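Local coordinates for protein arginine N-methyltransferase SFM1 (Saccharomyces cerevisiae, PDB 5C74) that transfers a methyl group from S-adenosyl-L-methionine to an arginine of ribosomal protein S3, leaving that side chain monomethylated, at residues G78-L83 with N126-R131; D71-K76 with F99-F104; W15-Y20 with P47-K52. All coordinates share one frame; numbering follows the deposited sequence.

Contact 1: residues G78-L83 with N126-R131; sequences GRVCLL and NLLISR
Arg131 meets Cys81 through the carbons at its root, while its flat guanidinium leads away from strand 80-83. Arg131 NH1 donates a hydrogen bond to Ser130 O at 3.1 Å, the oxygen tilted 18° out of the guanidinium plane, and NE makes a salt bridge with Asp95. The sulfur of Cys81 points anti to its own backbone N (chi1 180°), which brings SG to 3.5 Å from Arg131 CB, with CG hardly farther. Ile129 lies on the same face of the sheet, its CG1 against Gly78 O.

The other face carries Val80, Leu82, Leu128 and Ser130. The two methyls of Val80 divide the work: CG1 sits 3.5 Å from Leu128 CD2, and CG2 touches Leu127 CD1 at 3.8 Å. Leu120 of helix 116-123 packs on both Leu82 and Leu128.

Between the faces runs a parallel ladder. Ile129 N bonds to Val80 O at 3.0 Å, Leu82 N to Ile129 O at 2.9 Å, and Arg131 N to Leu82 O at 3.0 Å. Ahead of it Gly78, with a positive phi of 79° that suits glycine, donates its N to Leu127 O at 3.0 Å. Strand 128-131 thus joins as the outermost of the sheet within this chain. The chemistry implies a register set by main-chain bonds, with side chains adding aliphatic contact and the charged end of Arg131 turned to Asp95.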
loop_
_atom_site.group_PDB
_atom_site.type_symbol
_atom_site.label_atom_id
_atom_site.label_comp_id
_atom_site.label_asym_id
_atom_site.label_seq_id
_atom_site.Cartn_x
_atom_site.Cartn_y
_atom_site.Cartn_z
ATOM N N GLY A 78 25.806 -19.064 1.700
ATOM C CA GLY A 78 26.657 -18.545 0.649
ATOM C C GLY A 78 26.034 -18.609 -0.731
ATOM O O GLY A 78 26.622 -18.127 -1.694
ATOM N N ARG A 79 24.840 -19.188 -0.838
ATOM C CA ARG A 79 24.182 -19.285 -2.141
ATOM C C ARG A 79 22.936 -18.404 -2.199
ATOM O O ARG A 79 22.100 -18.554 -3.091
ATOM C CB ARG A 79 23.824 -20.746 -2.465
ATOM C CG ARG A 79 25.048 -21.673 -2.454
ATOM C CD ARG A 79 24.743 -23.026 -3.118
ATOM N NE ARG A 79 24.133 -22.812 -4.425
ATOM C CZ ARG A 79 24.815 -22.648 -5.557
ATOM N NH1 ARG A 79 26.144 -22.724 -5.560
ATOM N NH2 ARG A 79 24.166 -22.432 -6.696
ATOM N N VAL A 80 22.823 -17.481 -1.247
ATOM C CA VAL A 80 21.732 -16.504 -1.275
ATOM C C VAL A 80 22.318 -15.105 -1.435
ATOM O O VAL A 80 23.114 -14.664 -0.608
ATOM C CB VAL A 80 20.873 -16.588 0.006
ATOM C CG1 VAL A 80 19.757 -15.573 -0.044
ATOM C CG2 VAL A 80 20.301 -18.017 0.180
ATOM N N CYS A 81 21.935 -14.428 -2.512
ATOM C CA CYS A 81 22.447 -13.105 -2.826
ATOM C C CYS A 81 21.562 -12.022 -2.231
ATOM O O CYS A 81 20.338 -12.099 -2.298
ATOM C CB CYS A 81 22.550 -12.924 -4.344
ATOM S SG CYS A 81 23.176 -11.295 -4.807
ATOM N N LEU A 82 22.176 -11.009 -1.635
ATOM C CA LEU A 82 21.403 -9.894 -1.111
ATOM C C LEU A 82 21.681 -8.651 -1.950
ATOM O O LEU A 82 22.834 -8.259 -2.106
ATOM C CB LEU A 82 21.749 -9.635 0.356
ATOM C CG LEU A 82 21.108 -8.395 0.985
ATOM C CD1 LEU A 82 19.588 -8.603 1.206
ATOM C CD2 LEU A 82 21.808 -8.067 2.293
ATOM N N LEU A 83 20.638 -8.055 -2.520
ATOM C CA LEU A 83 20.796 -6.752 -3.169
ATOM C C LEU A 83 21.302 -5.771 -2.135
ATOM O O LEU A 83 20.685 -5.585 -1.087
ATOM C CB LEU A 83 19.485 -6.236 -3.764
ATOM C CG LEU A 83 19.631 -4.821 -4.357
ATOM C CD1 LEU A 83 20.603 -4.847 -5.547
ATOM C CD2 LEU A 83 18.286 -4.224 -4.764
ATOM N N ASN A 126 26.375 -16.672 8.085
ATOM C CA ASN A 126 26.856 -17.585 7.041
ATOM C C ASN A 126 26.050 -17.539 5.742
ATOM O O ASN A 126 26.437 -18.130 4.731
ATOM C CB ASN A 126 26.837 -19.021 7.557
ATOM C CG ASN A 126 27.732 -19.221 8.748
ATOM O OD1 ASN A 126 28.811 -18.635 8.832
ATOM N ND2 ASN A 126 27.295 -20.058 9.683
ATOM N N LEU A 127 24.914 -16.858 5.768
ATOM C CA LEU A 127 23.922 -17.050 4.704
ATOM C C LEU A 127 24.115 -16.213 3.431
ATOM O O LEU A 127 24.047 -16.739 2.315
ATOM C CB LEU A 127 22.527 -16.767 5.268
ATOM C CG LEU A 127 21.368 -16.914 4.292
ATOM C CD1 LEU A 127 21.271 -18.345 3.800
ATOM C CD2 LEU A 127 20.052 -16.459 4.962
ATOM N N LEU A 128 24.335 -14.911 3.591
ATOM C CA LEU A 128 24.166 -13.977 2.477
ATOM C C LEU A 128 25.470 -13.455 1.877
ATOM O O LEU A 128 26.464 -13.274 2.578
ATOM C CB LEU A 128 23.330 -12.777 2.936
ATOM C CG LEU A 128 21.992 -13.169 3.554
ATOM C CD1 LEU A 128 21.482 -12.057 4.441
ATOM C CD2 LEU A 128 21.015 -13.463 2.450
ATOM N N ILE A 129 25.432 -13.200 0.574
ATOM C CA ILE A 129 26.523 -12.543 -0.146
ATOM C C ILE A 129 25.963 -11.307 -0.844
ATOM O O ILE A 129 25.002 -11.402 -1.606
ATOM C CB ILE A 129 27.169 -13.489 -1.193
ATOM C CG1 ILE A 129 27.697 -14.765 -0.528
ATOM C CG2 ILE A 129 28.284 -12.767 -1.961
ATOM C CD1 ILE A 129 28.904 -14.545 0.348
ATOM N N SER A 130 26.548 -10.144 -0.575
ATOM C CA SER A 130 26.071 -8.893 -1.151
ATOM C C SER A 130 26.458 -8.724 -2.624
ATOM O O SER A 130 27.582 -9.046 -3.020
ATOM C CB SER A 130 26.624 -7.703 -0.353
ATOM O OG SER A 130 26.044 -7.616 0.939
ATOM N N ARG A 131 25.527 -8.205 -3.420
ATOM C CA ARG A 131 25.822 -7.733 -4.774
ATOM C C ARG A 131 25.094 -6.439 -5.054
ATOM O O ARG A 131 23.985 -6.228 -4.570
ATOM C CB ARG A 131 25.420 -8.756 -5.830
ATOM C CG ARG A 131 26.334 -9.974 -5.895
ATOM C CD ARG A 131 27.707 -9.617 -6.423
ATOM N NE ARG A 131 28.474 -10.826 -6.729
ATOM C CZ ARG A 131 29.320 -11.396 -5.882
ATOM N NH1 ARG A 131 29.492 -10.874 -4.671
ATOM N NH2 ARG A 131 29.976 -12.499 -6.238
#

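Contact 2: residues D71-K76 with F99-F104; sequences DLELLK and FDYFVF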
loop_
_atom_site.group_PDB
_atom_site.type_symbol
_atom_site.label_atom_id
_atom_site.label_comp_id
_atom_site.label_asym_id
_atom_site.label_seq_id
_atom_site.Cartn_x
_atom_site.Cartn_y
_atom_site.Cartn_z
ATOM N N ASP A 71 8.305 -27.438 -1.591
ATOM C CA ASP A 71 8.777 -27.702 -2.946
ATOM C C ASP A 71 10.046 -26.919 -3.317
ATOM O O ASP A 71 10.756 -27.299 -4.248
ATOM C CB ASP A 71 7.678 -27.390 -3.960
ATOM C CG ASP A 71 7.170 -25.962 -3.845
ATOM O OD1 ASP A 71 6.945 -25.502 -2.705
ATOM O OD2 ASP A 71 7.006 -25.301 -4.893
ATOM N N LEU A 72 10.342 -25.838 -2.601
ATOM C CA LEU A 72 11.488 -25.002 -2.967
ATOM C C LEU A 72 12.818 -25.648 -2.597
ATOM O O LEU A 72 12.913 -26.353 -1.590
ATOM C CB LEU A 72 11.397 -23.620 -2.297
ATOM C CG LEU A 72 10.252 -22.718 -2.769
ATOM C CD1 LEU A 72 10.172 -21.455 -1.922
ATOM C CD2 LEU A 72 10.428 -22.349 -4.231
ATOM N N GLU A 73 13.855 -25.395 -3.398
ATOM C CA GLU A 73 15.178 -25.877 -3.015
ATOM C C GLU A 73 15.611 -25.124 -1.767
ATOM O O GLU A 73 15.192 -23.979 -1.557
ATOM C CB GLU A 73 16.191 -25.709 -4.145
ATOM C CG GLU A 73 16.730 -24.324 -4.331
ATOM C CD GLU A 73 17.788 -24.274 -5.427
ATOM O OE1 GLU A 73 17.566 -23.567 -6.428
ATOM O OE2 GLU A 73 18.836 -24.946 -5.287
ATOM N N LEU A 74 16.400 -25.782 -0.917
ATOM C CA LEU A 74 16.849 -25.174 0.339
ATOM C C LEU A 74 17.650 -23.903 0.101
ATOM O O LEU A 74 18.420 -23.837 -0.848
ATOM C CB LEU A 74 17.702 -26.161 1.135
ATOM C CG LEU A 74 16.970 -27.385 1.687
ATOM C CD1 LEU A 74 17.948 -28.295 2.411
ATOM C CD2 LEU A 74 15.830 -26.945 2.615
ATOM N N LEU A 75 17.465 -22.901 0.964
ATOM C CA LEU A 75 18.382 -21.760 1.017
ATOM C C LEU A 75 19.692 -22.237 1.630
ATOM O O LEU A 75 19.740 -22.639 2.799
ATOM C CB LEU A 75 17.811 -20.599 1.840
ATOM C CG LEU A 75 16.864 -19.610 1.161
ATOM C CD1 LEU A 75 15.586 -20.282 0.702
ATOM C CD2 LEU A 75 16.546 -18.473 2.138
ATOM N N LYS A 76 20.758 -22.198 0.843
ATOM C CA LYS A 76 22.037 -22.712 1.307
ATOM C C LYS A 76 23.004 -21.588 1.622
ATOM O O LYS A 76 23.032 -20.571 0.933
ATOM C CB LYS A 76 22.628 -23.651 0.252
ATOM C CG LYS A 76 21.866 -24.967 0.129
ATOM C CD LYS A 76 22.393 -25.813 -1.027
ATOM C CE LYS A 76 22.046 -25.195 -2.377
ATOM N NZ LYS A 76 20.583 -25.297 -2.665
ATOM N N PHE A 99 24.523 -18.550 -6.951
ATOM C CA PHE A 99 23.333 -18.125 -6.206
ATOM C C PHE A 99 22.066 -18.830 -6.668
ATOM O O PHE A 99 21.854 -18.998 -7.871
ATOM C CB PHE A 99 23.133 -16.613 -6.354
ATOM C CG PHE A 99 24.298 -15.787 -5.873
ATOM C CD1 PHE A 99 24.845 -15.988 -4.615
ATOM C CD2 PHE A 99 24.844 -14.805 -6.689
ATOM C CE1 PHE A 99 25.918 -15.222 -4.170
ATOM C CE2 PHE A 99 25.912 -14.036 -6.257
ATOM C CZ PHE A 99 26.454 -14.246 -4.998
ATOM N N ASP A 100 21.213 -19.208 -5.715
ATOM C CA ASP A 100 19.916 -19.811 -6.018
ATOM C C ASP A 100 18.773 -18.834 -5.740
ATOM O O ASP A 100 17.713 -18.923 -6.362
ATOM C CB ASP A 100 19.716 -21.076 -5.193
ATOM C CG ASP A 100 20.850 -22.060 -5.374
ATOM O OD1 ASP A 100 21.234 -22.284 -6.532
ATOM O OD2 ASP A 100 21.367 -22.579 -4.369
ATOM N N TYR A 101 19.015 -17.907 -4.808
ATOM C CA TYR A 101 18.028 -16.908 -4.385
ATOM C C TYR A 101 18.621 -15.515 -4.414
ATOM O O TYR A 101 19.811 -15.342 -4.171
ATOM C CB TYR A 101 17.527 -17.197 -2.966
ATOM C CG TYR A 101 16.677 -18.442 -2.898
ATOM C CD1 TYR A 101 15.309 -18.373 -3.119
ATOM C CD2 TYR A 101 17.242 -19.679 -2.611
ATOM C CE1 TYR A 101 14.507 -19.517 -3.045
ATOM C CE2 TYR A 101 16.454 -20.833 -2.547
ATOM C CZ TYR A 101 15.091 -20.737 -2.767
ATOM O OH TYR A 101 14.311 -21.862 -2.703
ATOM N N PHE A 102 17.767 -14.532 -4.685
ATOM C CA PHE A 102 18.149 -13.124 -4.718
ATOM C C PHE A 102 17.165 -12.406 -3.810
ATOM O O PHE A 102 15.956 -12.529 -3.994
ATOM C CB PHE A 102 18.081 -12.571 -6.144
ATOM C CG PHE A 102 18.660 -11.190 -6.286
ATOM C CD1 PHE A 102 17.874 -10.065 -6.079
ATOM C CD2 PHE A 102 19.988 -11.017 -6.638
ATOM C CE1 PHE A 102 18.404 -8.793 -6.222
ATOM C CE2 PHE A 102 20.521 -9.734 -6.784
ATOM C CZ PHE A 102 19.728 -8.632 -6.572
ATOM N N VAL A 103 17.684 -11.684 -2.825
ATOM C CA VAL A 103 16.850 -11.130 -1.755
ATOM C C VAL A 103 16.781 -9.601 -1.797
ATOM O O VAL A 103 17.799 -8.936 -1.919
ATOM C CB VAL A 103 17.388 -11.556 -0.385
ATOM C CG1 VAL A 103 16.580 -10.919 0.733
ATOM C CG2 VAL A 103 17.381 -13.089 -0.270
ATOM N N PHE A 104 15.570 -9.061 -1.715
ATOM C CA PHE A 104 15.359 -7.627 -1.544
ATOM C C PHE A 104 15.058 -7.398 -0.088
ATOM O O PHE A 104 14.005 -7.821 0.405
ATOM C CB PHE A 104 14.210 -7.115 -2.408
ATOM C CG PHE A 104 14.494 -7.172 -3.872
ATOM C CD1 PHE A 104 14.352 -8.366 -4.569
ATOM C CD2 PHE A 104 14.919 -6.040 -4.550
ATOM C CE1 PHE A 104 14.624 -8.429 -5.921
ATOM C CE2 PHE A 104 15.188 -6.091 -5.901
ATOM C CZ PHE A 104 15.041 -7.282 -6.588
HETATM O O HOH W 1 20.327 -21.622 -1.896
#
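Tyr101 reaches out of its strand to the loop 71-76, and its hydroxyl supplies the shortest polar contact: OH donates to Glu73 O at 2.6 Å, with that oxygen at the ring edge. Asn66 ND2 bonds to the same carbonyl, so two donors grip it. A phenylalanine here would take away the hydroxyl donor, and Glu73 O would probably rely more on Asn66 ND2, with the loop less firmly tied to the strand.

The apolar contact is a CH-pi interaction. Leu75 CD1 stands over one face of the Tyr101 ring, 3.6 Å from the centroid and displaced toward the rim on the CE2 side. CG of Leu75, beside the backbone N (chi1 -84°), lies 3.8 Å from Tyr101 CD2, and the two side chains cross at about a right angle. Lys2 adds a cation-pi contact to the ring.

The charged groups form a network. Lys76 makes salt bridges from NZ to Glu73 OE2 at 3.2 Å and, more weakly, to Asp100 OD2 at 3.3 Å; NZ also donates to Leu74 O at 3.2 Å. The two carboxylates lie stacked, OE2 of Glu73 3.6 Å from OD2 of Asp100, a repulsion that the shared lysine, bonded to both from one side, probably eases, helped by Lys2 at Glu73 OE1 and Arg79 at Asp100 OD2. A water donates to Leu74 O and Asp100 OD2 and accepts from Lys76 N, bridging loop and strand.

This is an irregular loop fastened at the N-terminal end of strand 101-104 in the parallel sheet of an alpha/beta SPOUT-family fold.

Contact 3: residues W15-Y20 with P47-K52; sequences WVILEY and PQRLLK. With SO4 (sulfate ion), chain C.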
loop_
_atom_site.group_PDB
_atom_site.type_symbol
_atom_site.label_atom_id
_atom_site.label_comp_id
_atom_site.label_asym_id
_atom_site.label_seq_id
_atom_site.Cartn_x
_atom_site.Cartn_y
_atom_site.Cartn_z
ATOM N N TRP A 15 0.461 0.777 -6.562
ATOM C CA TRP A 15 1.638 0.666 -7.424
ATOM C C TRP A 15 2.438 -0.588 -7.078
ATOM O O TRP A 15 2.980 -1.240 -7.981
ATOM C CB TRP A 15 2.531 1.922 -7.349
ATOM C CG TRP A 15 3.190 2.227 -6.023
ATOM C CD1 TRP A 15 2.728 3.065 -5.044
ATOM C CD2 TRP A 15 4.451 1.731 -5.562
ATOM N NE1 TRP A 15 3.624 3.111 -3.998
ATOM C CE2 TRP A 15 4.694 2.304 -4.296
ATOM C CE3 TRP A 15 5.401 0.846 -6.096
ATOM C CZ2 TRP A 15 5.844 2.029 -3.555
ATOM C CZ3 TRP A 15 6.553 0.577 -5.359
ATOM C CH2 TRP A 15 6.756 1.164 -4.101
ATOM N N VAL A 16 2.480 -0.953 -5.797
ATOM C CA VAL A 16 3.146 -2.203 -5.389
ATOM C C VAL A 16 2.428 -3.434 -5.959
ATOM O O VAL A 16 3.057 -4.401 -6.414
ATOM C CB VAL A 16 3.223 -2.321 -3.845
ATOM C CG1 VAL A 16 3.516 -3.740 -3.418
ATOM C CG2 VAL A 16 4.274 -1.376 -3.275
ATOM N N ILE A 17 1.101 -3.402 -5.956
ATOM C CA ILE A 17 0.337 -4.512 -6.539
ATOM C C ILE A 17 0.645 -4.646 -8.030
ATOM O O ILE A 17 0.820 -5.754 -8.545
ATOM C CB ILE A 17 -1.176 -4.322 -6.325
ATOM C CG1 ILE A 17 -1.500 -4.441 -4.826
ATOM C CG2 ILE A 17 -1.974 -5.357 -7.143
ATOM C CD1 ILE A 17 -2.955 -4.018 -4.461
ATOM N N LEU A 18 0.738 -3.521 -8.725
ATOM C CA LEU A 18 1.072 -3.580 -10.139
ATOM C C LEU A 18 2.485 -4.126 -10.340
ATOM O O LEU A 18 2.708 -4.931 -11.256
ATOM C CB LEU A 18 0.934 -2.204 -10.796
ATOM C CG LEU A 18 -0.483 -1.619 -10.772
ATOM C CD1 LEU A 18 -0.483 -0.257 -11.496
ATOM C CD2 LEU A 18 -1.458 -2.582 -11.439
ATOM N N GLU A 19 3.429 -3.696 -9.497
ATOM C CA GLU A 19 4.808 -4.192 -9.618
ATOM C C GLU A 19 4.913 -5.672 -9.308
ATOM O O GLU A 19 5.549 -6.423 -10.063
ATOM C CB GLU A 19 5.755 -3.400 -8.719
ATOM C CG GLU A 19 5.913 -1.964 -9.223
ATOM C CD GLU A 19 7.132 -1.234 -8.663
ATOM O OE1 GLU A 19 7.785 -1.744 -7.712
ATOM O OE2 GLU A 19 7.435 -0.145 -9.203
ATOM N N TYR A 20 4.301 -6.104 -8.212
ATOM C CA TYR A 20 4.313 -7.539 -7.887
ATOM C C TYR A 20 3.639 -8.374 -8.974
ATOM O O TYR A 20 4.101 -9.474 -9.287
ATOM C CB TYR A 20 3.628 -7.804 -6.540
ATOM C CG TYR A 20 4.411 -7.337 -5.331
ATOM C CD1 TYR A 20 5.713 -6.839 -5.444
ATOM C CD2 TYR A 20 3.855 -7.415 -4.059
ATOM C CE1 TYR A 20 6.410 -6.417 -4.319
ATOM C CE2 TYR A 20 4.540 -6.996 -2.947
ATOM C CZ TYR A 20 5.811 -6.511 -3.069
ATOM O OH TYR A 20 6.453 -6.112 -1.924
ATOM N N PRO A 47 -4.097 -8.859 -1.685
ATOM C CA PRO A 47 -4.936 -8.396 -2.797
ATOM C C PRO A 47 -5.418 -9.563 -3.665
ATOM O O PRO A 47 -4.645 -10.482 -3.944
ATOM C CB PRO A 47 -3.999 -7.461 -3.579
ATOM C CG PRO A 47 -3.075 -6.905 -2.512
ATOM C CD PRO A 47 -2.862 -8.064 -1.548
ATOM N N GLN A 48 -6.682 -9.529 -4.073
ATOM C CA GLN A 48 -7.250 -10.602 -4.890
ATOM C C GLN A 48 -6.480 -10.835 -6.187
ATOM O O GLN A 48 -6.358 -11.975 -6.646
ATOM C CB GLN A 48 -8.715 -10.309 -5.219
ATOM C CG GLN A 48 -9.662 -10.484 -4.042
ATOM C CD GLN A 48 -9.696 -11.912 -3.533
ATOM O OE1 GLN A 48 -9.435 -12.172 -2.360
ATOM N NE2 GLN A 48 -10.015 -12.845 -4.417
ATOM N N ARG A 49 -5.969 -9.763 -6.781
ATOM C CA ARG A 49 -5.215 -9.891 -8.019
ATOM C C ARG A 49 -3.960 -10.729 -7.798
ATOM O O ARG A 49 -3.577 -11.534 -8.659
ATOM C CB ARG A 49 -4.868 -8.505 -8.576
ATOM C CG ARG A 49 -6.013 -7.898 -9.387
ATOM C CD ARG A 49 -5.788 -6.399 -9.643
ATOM N NE ARG A 49 -5.777 -5.619 -8.401
ATOM C CZ ARG A 49 -5.243 -4.404 -8.309
ATOM N NH1 ARG A 49 -4.691 -3.844 -9.386
ATOM N NH2 ARG A 49 -5.256 -3.752 -7.153
ATOM N N LEU A 50 -3.338 -10.575 -6.634
ATOM C CA LEU A 50 -2.098 -11.299 -6.368
ATOM C C LEU A 50 -2.384 -12.758 -5.992
ATOM O O LEU A 50 -1.649 -13.672 -6.376
ATOM C CB LEU A 50 -1.298 -10.602 -5.270
ATOM C CG LEU A 50 -0.846 -9.180 -5.652
ATOM C CD1 LEU A 50 -0.134 -8.508 -4.495
ATOM C CD2 LEU A 50 0.071 -9.206 -6.887
ATOM N N LEU A 51 -3.447 -12.971 -5.231
ATOM C CA LEU A 51 -3.875 -14.337 -4.935
ATOM C C LEU A 51 -4.173 -15.100 -6.227
ATOM O O LEU A 51 -3.738 -16.238 -6.396
ATOM C CB LEU A 51 -5.092 -14.321 -4.021
ATOM C CG LEU A 51 -4.801 -13.895 -2.578
ATOM C CD1 LEU A 51 -6.092 -13.849 -1.759
ATOM C CD2 LEU A 51 -3.765 -14.795 -1.918
ATOM N N LYS A 52 -4.884 -14.464 -7.157
ATOM C CA LYS A 52 -5.226 -15.139 -8.406
ATOM C C LYS A 52 -3.983 -15.450 -9.225
ATOM O O LYS A 52 -3.964 -16.417 -9.989
ATOM C CB LYS A 52 -6.212 -14.305 -9.229
ATOM C CG LYS A 52 -7.575 -14.186 -8.556
ATOM C CD LYS A 52 -8.653 -13.721 -9.516
ATOM C CE LYS A 52 -9.983 -13.556 -8.793
ATOM N NZ LYS A 52 -9.901 -12.498 -7.748
HETATM S S SO4 C . -7.419 -6.235 -5.257
HETATM O O1 SO4 C . -6.689 -5.010 -4.923
HETATM O O2 SO4 C . -7.786 -6.872 -4.005
HETATM O O3 SO4 C . -6.568 -7.113 -6.051
HETATM O O4 SO4 C . -8.625 -5.926 -6.013
#
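Arg49 curls round a sulfate, probably from the crystallisation liquor, and lays its guanidinium against Ile17. From the root outward, CB lies 3.3 Å from sulfate O3, and CG and CD skirt the same oxygen. The chain bends at chi3 (-64°), which turns NE back to bond with O3 at 2.9 Å. CZ follows, 3.6 Å from Ile17 CG2, which lies over the centre of the guanidinium face. At the tip NH2 bonds to sulfate O1 at 2.9 Å and makes a salt bridge with Glu14, while NH1 has Leu18 CD2 at 4.0 Å. The backbone N atoms of Gln48 and Arg49 also donate to the sulfate at the start of helix 48-52, where the helix dipole would probably favour an anion.

The rest of the contact is apolar. Ile17 CD1 presses tightly on Pro47 CG at 3.5 Å, and Leu50 CD2 rests 3.8 Å from Tyr20 CB.

The two helical segments run nearly parallel, their axes 13° apart in direction and 10.0 Å at closest approach. Leu18 also touches Leu199 of helix 196-205, and Lys202 of the second subunit packs on Ile17, so helix 14-27 lies beside the partner chain, with helix 48-52 packed on it.

From the N terminus, contact 3 comes first: it closes the loop from helix 14-27 through strand 32-35 to helix 48-52, and is complete before the others open. Contact 2 then opens at 71-76 and contact 1 at 78-83; contact 2 closes at 99-104 and contact 1 at 126-131, so these two cross. They also touch, since strands 80-83 and 101-104 are sheet neighbours: Val80 and Leu82 pack on Val103, and Arg79 makes a salt bridge with Asp100. Together they join loop 71-76 and three strands. Contact 3 ties helices instead, its centre about 27 Å from that of contact 1, across the chain's centre.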